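Local structure of F5/8 type C domain protein (Bacteroides ovatus, 4ZRX) at residues T45-F50 and P293-H298; G51-T56 and H98-C103. The protein is a putative alpha-L-fucosidase, probably a glycoside hydrolase that removes L-fucose from sugar chains, and carries an F5/8 type C domain. All blocks are in the same frame, centred on the assembly; numbering follows the deposited sequence.

Interaction 1: T45-F50 and P293-H298; sequences TAFLHF and PGWFYH. With EDO (1,2-ethanediol), chain D.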
loop_
_atom_site.group_PDB
_atom_site.type_symbol
_atom_site.label_atom_id
_atom_site.label_comp_id
_atom_site.label_asym_id
_atom_site.label_seq_id
_atom_site.Cartn_x
_atom_site.Cartn_y
_atom_site.Cartn_z
ATOM N N THR A 45 9.173 4.589 -2.626
ATOM C CA THR A 45 9.216 6.012 -2.419
ATOM C C THR A 45 8.372 6.390 -1.204
ATOM O O THR A 45 7.552 5.610 -0.757
ATOM C CB THR A 45 8.700 6.749 -3.626
ATOM O OG1 THR A 45 7.374 6.333 -3.968
ATOM C CG2 THR A 45 9.575 6.473 -4.837
ATOM N N ALA A 46 8.560 7.588 -0.703
ATOM C CA ALA A 46 7.865 8.027 0.508
ATOM C C ALA A 46 6.967 9.217 0.265
ATOM O O ALA A 46 7.384 10.220 -0.325
ATOM C CB ALA A 46 8.878 8.360 1.570
ATOM N N PHE A 47 5.748 9.118 0.758
ATOM C CA PHE A 47 4.770 10.218 0.762
ATOM C C PHE A 47 4.924 10.900 2.123
ATOM O O PHE A 47 5.086 10.219 3.157
ATOM C CB PHE A 47 3.356 9.654 0.657
ATOM C CG PHE A 47 2.455 10.229 -0.411
ATOM C CD1 PHE A 47 2.467 11.549 -0.786
ATOM C CD2 PHE A 47 1.436 9.409 -0.910
ATOM C CE1 PHE A 47 1.530 12.010 -1.752
ATOM C CE2 PHE A 47 0.526 9.849 -1.844
ATOM C CZ PHE A 47 0.574 11.169 -2.261
ATOM N N LEU A 48 4.858 12.243 2.132
ATOM C CA LEU A 48 4.781 13.037 3.316
ATOM C C LEU A 48 3.522 13.902 3.302
ATOM O O LEU A 48 3.494 14.996 2.693
ATOM C CB LEU A 48 6.020 13.918 3.424
ATOM C CG LEU A 48 7.367 13.210 3.520
ATOM C CD1 LEU A 48 8.530 14.176 3.208
ATOM C CD2 LEU A 48 7.542 12.609 4.916
ATOM N N HIS A 49 2.456 13.427 3.911
ATOM C CA HIS A 49 1.283 14.245 4.144
ATOM C C HIS A 49 1.513 15.079 5.390
ATOM O O HIS A 49 1.623 14.554 6.502
ATOM C CB HIS A 49 0.026 13.411 4.282
ATOM C CG HIS A 49 -0.526 12.916 2.996
ATOM N ND1 HIS A 49 0.092 11.952 2.237
ATOM C CD2 HIS A 49 -1.684 13.193 2.375
ATOM C CE1 HIS A 49 -0.641 11.709 1.171
ATOM N NE2 HIS A 49 -1.736 12.434 1.252
ATOM N N PHE A 50 1.567 16.396 5.171
ATOM C CA PHE A 50 1.856 17.374 6.189
ATOM C C PHE A 50 1.207 18.677 5.776
ATOM O O PHE A 50 1.195 19.065 4.608
ATOM C CB PHE A 50 3.361 17.539 6.328
ATOM C CG PHE A 50 3.753 18.416 7.481
ATOM C CD1 PHE A 50 3.464 18.046 8.792
ATOM C CD2 PHE A 50 4.451 19.584 7.244
ATOM C CE1 PHE A 50 3.862 18.841 9.850
ATOM C CE2 PHE A 50 4.791 20.409 8.302
ATOM C CZ PHE A 50 4.535 20.031 9.611
ATOM N N PRO A 293 -3.560 4.356 9.638
ATOM C CA PRO A 293 -4.876 4.282 8.966
ATOM C C PRO A 293 -5.192 5.531 8.121
ATOM O O PRO A 293 -5.697 5.396 7.008
ATOM C CB PRO A 293 -5.846 4.152 10.128
ATOM C CG PRO A 293 -5.075 3.433 11.146
ATOM C CD PRO A 293 -3.677 4.009 11.062
ATOM N N GLY A 294 -4.874 6.709 8.644
ATOM C CA GLY A 294 -5.060 7.960 7.936
ATOM C C GLY A 294 -3.756 8.401 7.221
ATOM O O GLY A 294 -2.695 7.850 7.466
ATOM N N TRP A 295 -3.886 9.330 6.293
ATOM C CA TRP A 295 -2.765 9.946 5.622
ATOM C C TRP A 295 -2.071 10.980 6.453
ATOM O O TRP A 295 -0.844 11.117 6.395
ATOM C CB TRP A 295 -3.215 10.543 4.273
ATOM C CG TRP A 295 -3.780 9.533 3.307
ATOM C CD1 TRP A 295 -5.100 9.298 3.033
ATOM C CD2 TRP A 295 -3.024 8.665 2.486
ATOM N NE1 TRP A 295 -5.210 8.293 2.089
ATOM C CE2 TRP A 295 -3.937 7.882 1.749
ATOM C CE3 TRP A 295 -1.674 8.495 2.274
ATOM C CZ2 TRP A 295 -3.505 6.942 0.785
ATOM C CZ3 TRP A 295 -1.250 7.538 1.385
ATOM C CH2 TRP A 295 -2.163 6.787 0.621
ATOM N N PHE A 296 -2.836 11.824 7.148
ATOM C CA PHE A 296 -2.240 12.825 7.995
ATOM C C PHE A 296 -1.985 12.247 9.370
ATOM O O PHE A 296 -2.494 11.170 9.707
ATOM C CB PHE A 296 -3.093 14.086 8.062
ATOM C CG PHE A 296 -3.017 14.905 6.809
ATOM C CD1 PHE A 296 -3.853 14.637 5.748
ATOM C CD2 PHE A 296 -2.057 15.880 6.654
ATOM C CE1 PHE A 296 -3.769 15.380 4.563
ATOM C CE2 PHE A 296 -1.964 16.594 5.486
ATOM C CZ PHE A 296 -2.800 16.357 4.454
ATOM N N TYR A 297 -1.119 12.914 10.111
ATOM C CA TYR A 297 -0.743 12.465 11.447
ATOM C C TYR A 297 -1.913 12.621 12.438
ATOM O O TYR A 297 -2.493 13.724 12.566
ATOM C CB TYR A 297 0.451 13.217 11.956
ATOM C CG TYR A 297 0.782 12.758 13.330
ATOM C CD1 TYR A 297 1.587 11.622 13.552
ATOM C CD2 TYR A 297 0.251 13.427 14.414
ATOM C CE1 TYR A 297 1.825 11.168 14.840
ATOM C CE2 TYR A 297 0.520 13.016 15.745
ATOM C CZ TYR A 297 1.295 11.877 15.940
ATOM O OH TYR A 297 1.568 11.429 17.229
ATOM N N HIS A 298 -2.224 11.539 13.154
ATOM C CA HIS A 298 -3.161 11.617 14.281
ATOM C C HIS A 298 -2.515 10.928 15.437
ATOM O O HIS A 298 -2.114 9.782 15.309
ATOM C CB HIS A 298 -4.445 10.885 13.959
ATOM C CG HIS A 298 -5.080 11.384 12.725
ATOM N ND1 HIS A 298 -5.798 12.558 12.684
ATOM C CD2 HIS A 298 -5.036 10.914 11.459
ATOM C CE1 HIS A 298 -6.164 12.789 11.429
ATOM N NE2 HIS A 298 -5.713 11.809 10.668
HETATM C C1 EDO D . -3.603 11.639 -1.353
HETATM O O1 EDO D . -4.034 12.424 -0.241
HETATM C C2 EDO D . -4.058 10.211 -1.118
HETATM O O2 EDO D . -5.473 10.204 -0.874
HETATM O O HOH W 1 0.776 15.015 9.078
#
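F47, on the strand that ends at L48, puts CD2 4.0 Å from CZ3 of W295. This is the C-terminal mouth of the TIM barrel of the putative alpha-L-fucosidase, where strand 44-48 runs between strands 91-97 and 324-328. Two residues on, H49 carries most of the contact, wedged between two aromatic residues of the loop 293-298. Its imidazole makes an offset stack with the five-membered ring of W295, planes 29° apart, and W295 CB lies over the imidazole face; H49 CE1 is 3.4 Å above the centre of the F47 ring. With CG beside the backbone N (chi1 -78°), the same imidazole turns an edge to the face of F296, at 89°, while H49 CB sits 3.9 Å above the centre of that ring. N328 takes H49 ND1 through its OD1 and W295 O through its ND2, tying both sides together. H49 NE2 makes a nearly straight 2.7 Å hydrogen bond with O1 of a bound ethanediol, probably from the crystallisation liquor; W295 NE1 is held by E230. F50 closes the run with its backbone N 3.6 Å from F296 CE2, and a water bridges H49 O, at 2.8 Å, to Y297 N.

Interaction 2: G51-T56 and H98-C103; sequences GINTFT and HHDGFC. With EDO (1,2-ethanediol), chain D.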
loop_
_atom_site.group_PDB
_atom_site.type_symbol
_atom_site.label_atom_id
_atom_site.label_comp_id
_atom_site.label_asym_id
_atom_site.label_seq_id
_atom_site.Cartn_x
_atom_site.Cartn_y
_atom_site.Cartn_z
ATOM N N GLY A 51 0.567 19.345 6.713
ATOM C CA GLY A 51 -0.086 20.621 6.437
ATOM C C GLY A 51 -0.944 21.089 7.575
ATOM O O GLY A 51 -0.749 20.695 8.743
ATOM N N ILE A 52 -1.913 21.935 7.242
ATOM C CA ILE A 52 -2.795 22.422 8.285
ATOM C C ILE A 52 -3.644 21.269 8.876
ATOM O O ILE A 52 -3.958 21.295 10.066
ATOM C CB ILE A 52 -3.618 23.587 7.734
ATOM C CG1 ILE A 52 -4.152 24.457 8.885
ATOM C CG2 ILE A 52 -4.662 23.070 6.817
ATOM C CD1 ILE A 52 -4.035 25.902 8.594
ATOM N N ASN A 53 -3.926 20.238 8.085
ATOM C CA ASN A 53 -4.691 19.089 8.578
ATOM C C ASN A 53 -3.981 18.387 9.723
ATOM O O ASN A 53 -4.628 17.771 10.596
ATOM C CB ASN A 53 -4.938 18.059 7.498
ATOM C CG ASN A 53 -5.885 18.495 6.439
ATOM O OD1 ASN A 53 -6.458 19.581 6.448
ATOM N ND2 ASN A 53 -6.052 17.627 5.483
ATOM N N THR A 54 -2.642 18.449 9.738
ATOM C CA THR A 54 -1.888 17.866 10.822
ATOM C C THR A 54 -2.289 18.498 12.164
ATOM O O THR A 54 -2.257 17.829 13.209
ATOM C CB THR A 54 -0.379 18.101 10.599
ATOM O OG1 THR A 54 -0.009 17.648 9.295
ATOM C CG2 THR A 54 0.473 17.427 11.662
ATOM N N PHE A 55 -2.647 19.785 12.122
ATOM C CA PHE A 55 -2.961 20.577 13.318
ATOM C C PHE A 55 -4.434 20.609 13.672
ATOM O O PHE A 55 -4.784 20.943 14.818
ATOM C CB PHE A 55 -2.365 21.981 13.201
ATOM C CG PHE A 55 -0.878 21.926 13.123
ATOM C CD1 PHE A 55 -0.104 21.911 14.264
ATOM C CD2 PHE A 55 -0.267 21.745 11.891
ATOM C CE1 PHE A 55 1.295 21.780 14.187
ATOM C CE2 PHE A 55 1.107 21.573 11.809
ATOM C CZ PHE A 55 1.884 21.579 12.962
ATOM N N THR A 56 -5.301 20.296 12.709
ATOM C CA THR A 56 -6.725 20.243 13.005
ATOM C C THR A 56 -7.245 18.844 13.317
ATOM O O THR A 56 -8.354 18.694 13.838
ATOM C CB THR A 56 -7.546 20.749 11.800
ATOM O OG1 THR A 56 -7.281 19.936 10.642
ATOM C CG2 THR A 56 -7.222 22.152 11.518
ATOM N N HIS A 98 -2.617 20.492 -0.108
ATOM C CA HIS A 98 -3.662 19.481 -0.119
ATOM C C HIS A 98 -5.011 20.142 -0.469
ATOM O O HIS A 98 -5.025 21.256 -0.934
ATOM C CB HIS A 98 -3.646 18.670 1.196
ATOM C CG HIS A 98 -4.193 17.296 1.047
ATOM N ND1 HIS A 98 -5.503 16.982 1.304
ATOM C CD2 HIS A 98 -3.613 16.147 0.623
ATOM C CE1 HIS A 98 -5.714 15.706 1.048
ATOM N NE2 HIS A 98 -4.590 15.178 0.601
ATOM N N HIS A 99 -6.113 19.386 -0.384
ATOM C CA HIS A 99 -7.426 19.858 -0.925
ATOM C C HIS A 99 -7.914 21.125 -0.265
ATOM O O HIS A 99 -8.597 21.949 -0.892
ATOM C CB HIS A 99 -8.510 18.802 -0.779
ATOM C CG HIS A 99 -8.134 17.457 -1.339
ATOM N ND1 HIS A 99 -7.397 17.309 -2.495
ATOM C CD2 HIS A 99 -8.444 16.207 -0.924
ATOM C CE1 HIS A 99 -7.238 16.015 -2.747
ATOM N NE2 HIS A 99 -7.881 15.328 -1.818
ATOM N N ASP A 100 -7.512 21.283 0.979
ATOM C CA ASP A 100 -7.816 22.487 1.785
ATOM C C ASP A 100 -7.201 23.763 1.240
ATOM O O ASP A 100 -7.656 24.864 1.568
ATOM C CB ASP A 100 -7.366 22.248 3.223
ATOM C CG ASP A 100 -5.919 21.968 3.327
ATOM O OD1 ASP A 100 -5.205 22.976 3.417
ATOM O OD2 ASP A 100 -5.508 20.786 3.288
ATOM N N GLY A 101 -6.168 23.655 0.411
ATOM C CA GLY A 101 -5.631 24.815 -0.276
ATOM C C GLY A 101 -4.550 25.581 0.440
ATOM O O GLY A 101 -4.019 26.573 -0.109
ATOM N N PHE A 102 -4.210 25.121 1.649
ATOM C CA PHE A 102 -3.144 25.717 2.434
ATOM C C PHE A 102 -1.745 25.389 1.893
ATOM O O PHE A 102 -1.377 24.241 1.815
ATOM C CB PHE A 102 -3.257 25.295 3.901
ATOM C CG PHE A 102 -2.216 25.938 4.766
ATOM C CD1 PHE A 102 -2.365 27.269 5.200
ATOM C CD2 PHE A 102 -1.101 25.237 5.163
ATOM C CE1 PHE A 102 -1.383 27.852 6.007
ATOM C CE2 PHE A 102 -0.142 25.842 5.943
ATOM C CZ PHE A 102 -0.293 27.126 6.363
ATOM N N CYS A 103 -1.007 26.402 1.463
ATOM C CA CYS A 103 0.299 26.189 0.827
ATOM C C CYS A 103 1.403 26.154 1.861
ATOM O O CYS A 103 1.537 27.076 2.681
ATOM C CB CYS A 103 0.572 27.270 -0.189
ATOM S SG CYS A 103 -0.628 27.216 -1.498
HETATM C C1 EDO D . -3.603 11.639 -1.353
HETATM O O1 EDO D . -4.034 12.424 -0.241
HETATM C C2 EDO D . -4.058 10.211 -1.118
HETATM O O2 EDO D . -5.473 10.204 -0.874
HETATM O O HOH W 2 -7.172 18.699 2.863
HETATM O O HOH W 3 -3.432 20.148 5.145
#
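I52 meets F102 where the side chains of the two segments pack directly. Its CD1 stands over one face of the phenyl ring, 4.2 Å from the centroid and 15° off the normal, and the two side chains cross at about a right angle. CG1 of I52 is anti to the backbone N (chi1 -159°), leaving CG2 to fill the niche between F102 CB, at 3.9 Å, and D100 OD1. F70 and H112 also meet the F102 ring.

Toward H98 the segments draw apart and buried water fills in. N53 and D100 meet tip to tip, but the facing atoms, N53 OD1 and D100 OD2, are two acceptors 3.5 Å apart. The link therefore runs through water: one molecule accepts from N53 ND2, donates to D100 OD2 at 2.7 Å and bonds to H98 ND1, while a second joins N53 N to the same OD2. The setting is a pair of beta-alpha loops at the C-terminal end of the barrel: helix 52-56 follows strand 44-48, and the loop holding H98 to C103 follows the neighbouring strand 91-97. D100 lies within a type I turn from H98 to G101, and its OD1 takes the backbone N of F102 at 3.0 Å, from above the carboxylate plane, in an Asx turn. An alanine in place of D100 would probably leave both waters without their shared acceptor and the N-H of F102 without its Asx partner. Beyond the waters, H98 NE2, at the edge of its ring, hydrogen-bonds O1 of the ethanediol at 2.9 Å.

Both contacts are buried, neither at the surface, and sit on the same rim of the barrel. The centre of interaction 1 is nearer the centre of the chain, about 12 Å against about 23 Å for interaction 2. Segment 51-56 directly continues 45-50, so the two share one stretch of chain, which meets the late loop 293-298 in one case and the loop after the adjacent strand in the other. F296 joins them, touching N53, T54 and H98 as well as H49. The chemistry differs: interaction 1 is an aromatic cluster, whereas interaction 2 combines one aliphatic-aromatic patch with a water-mediated polar network. H49 and H98 converge on O1 of the same ethanediol, consistent with both contacts lining one pocket.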